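Cocosin 1 acidic chain (Cocos nucifera, PDB 5WPW) serves as an 11S globulin seed storage protein, a nutrient reservoir in coconut that assembles into hexamers and is a potential food allergen. Local coordinates at residues A59-V63 and I284-A288. The protein carries 2 engineered substitutions. Residues are numbered along the deposited sequence.
Sequences APRLV and IQMSA
Bicupin seed globulins join two related β-barrel domains within one chain, and this buried, apolar, side-chain-mediated contact is a worked example of how the two meet. Residues 59-63 lead into strand 61-67 of the N-terminal cupin domain; residues 284-288 run from the end of helix 281-284 into strand 287-293 of the C-terminal one. The touching parts point nearly the same way, 20° apart, with Pro60 opposite Ile284 (CA to CA 5.9 Å) and Leu62 opposite Met286 (CA to CA 7.6 Å). Residues 60-63 are extended. Ile284 is still helical; Gln285, with phi/psi of 60/46, breaks the helix, and Met286 to Ala288 are extended. The strands do not pair here: side chains fill the gap, burying 285 Å². Ile284 (chi1 m, chi2 m) sets CD1 3.8 Å from Pro60 CB and CG2 4.0 Å from Leu62 CD2. Leu62 (chi1 m, chi2 t) places CD1 4.0 Å from Met286 CB and 4.3 Å from Ala288 CB. Met286, with chi1 at -93°, chi2 t and chi3 m, extends across to the other backbone, its CE 3.8 Å from Pro60 O and 3.9 Å from Arg61 CA. Arg61 and Ser287 direct CA-to-CB away from the opposing segment, and Ser287 OG hydrogen-bonds Ser366 O and Ala369 N. Around this contact, strand 61-67 lies between strands 134-140 and 114-118, Ala117 of the latter touching Leu62 and Ile284, while Ile363 of strand 357-364 packs against Leu62, Met286 and Ala288.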
loop_
_atom_site.group_PDB
_atom_site.type_symbol
_atom_site.label_atom_id
_atom_site.label_comp_id
_atom_site.label_asym_id
_atom_site.label_seq_id
_atom_site.Cartn_x
_atom_site.Cartn_y
_atom_site.Cartn_z
ATOM N N ALA A 59 -3.689 24.979 0.835
ATOM C CA ALA A 59 -2.428 24.255 0.984
ATOM C C ALA A 59 -2.328 23.606 2.360
ATOM O O ALA A 59 -2.787 24.192 3.360
ATOM C CB ALA A 59 -1.255 25.198 0.777
ATOM N N PRO A 60 -1.787 22.391 2.453
ATOM C CA PRO A 60 -1.527 21.815 3.776
ATOM C C PRO A 60 -0.424 22.611 4.453
ATOM O O PRO A 60 0.385 23.268 3.791
ATOM C CB PRO A 60 -1.091 20.380 3.471
ATOM C CG PRO A 60 -0.460 20.473 2.097
ATOM C CD PRO A 60 -1.269 21.542 1.361
ATOM N N ARG A 61 -0.422 22.582 5.784
ATOM C CA ARG A 61 0.544 23.375 6.552
ATOM C C ARG A 61 1.010 22.654 7.808
ATOM O O ARG A 61 0.351 21.746 8.313
ATOM C CB ARG A 61 -0.055 24.738 6.927
ATOM C CG ARG A 61 -0.808 24.741 8.204
ATOM C CD ARG A 61 -1.572 26.035 8.363
ATOM N NE ARG A 61 -2.867 25.940 7.711
ATOM C CZ ARG A 61 -3.844 26.813 7.884
ATOM N NH1 ARG A 61 -3.665 27.846 8.703
ATOM N NH2 ARG A 61 -4.995 26.641 7.259
ATOM N N LEU A 62 2.188 23.069 8.302
ATOM C CA LEU A 62 2.671 22.741 9.630
ATOM C C LEU A 62 2.815 24.051 10.383
ATOM O O LEU A 62 3.325 25.024 9.816
ATOM C CB LEU A 62 4.040 22.047 9.610
ATOM C CG LEU A 62 4.120 20.657 8.992
ATOM C CD1 LEU A 62 5.460 20.046 9.372
ATOM C CD2 LEU A 62 2.962 19.805 9.470
ATOM N N VAL A 63 2.288 24.088 11.605
ATOM C CA VAL A 63 2.412 25.227 12.512
ATOM C C VAL A 63 3.361 24.837 13.633
ATOM O O VAL A 63 3.193 23.776 14.245
ATOM C CB VAL A 63 1.045 25.640 13.081
ATOM C CG1 VAL A 63 1.198 26.900 13.936
ATOM C CG2 VAL A 63 0.035 25.835 11.953
ATOM N N ILE A 284 0.194 15.019 4.604
ATOM C CA ILE A 284 0.664 16.402 4.547
ATOM C C ILE A 284 1.928 16.498 3.689
ATOM O O ILE A 284 2.180 17.524 3.033
ATOM C CB ILE A 284 0.907 16.937 5.985
ATOM C CG1 ILE A 284 -0.381 16.971 6.828
ATOM C CG2 ILE A 284 1.613 18.295 5.983
ATOM C CD1 ILE A 284 -1.389 18.086 6.505
ATOM N N GLN A 285 2.734 15.436 3.686
ATOM C CA GLN A 285 4.008 15.362 2.956
ATOM C C GLN A 285 4.986 16.445 3.410
ATOM O O GLN A 285 5.667 17.088 2.606
ATOM C CB GLN A 285 3.797 15.421 1.439
ATOM C CG GLN A 285 3.359 14.092 0.834
ATOM C CD GLN A 285 3.209 14.170 -0.685
ATOM O OE1 GLN A 285 2.111 14.373 -1.202
ATOM N NE2 GLN A 285 4.314 14.018 -1.399
ATOM N N MET A 286 5.092 16.600 4.722
ATOM C CA MET A 286 6.045 17.539 5.302
ATOM C C MET A 286 6.572 16.938 6.593
ATOM O O MET A 286 5.930 16.092 7.216
ATOM C CB MET A 286 5.429 18.930 5.567
ATOM C CG MET A 286 5.638 19.904 4.372
ATOM S SD MET A 286 5.051 21.596 4.675
ATOM C CE MET A 286 3.342 21.168 4.882
ATOM N N SER A 287 7.780 17.358 6.964
ATOM C CA SER A 287 8.472 16.868 8.143
ATOM C C SER A 287 8.964 18.090 8.914
ATOM O O SER A 287 8.982 19.209 8.392
ATOM C CB SER A 287 9.656 15.957 7.755
ATOM O OG SER A 287 9.259 14.928 6.855
ATOM N N ALA A 288 9.387 17.880 10.149
ATOM C CA ALA A 288 9.951 18.980 10.926
ATOM C C ALA A 288 11.137 18.471 11.728
ATOM O O ALA A 288 11.326 17.265 11.916
ATOM C CB ALA A 288 8.898 19.610 11.866
#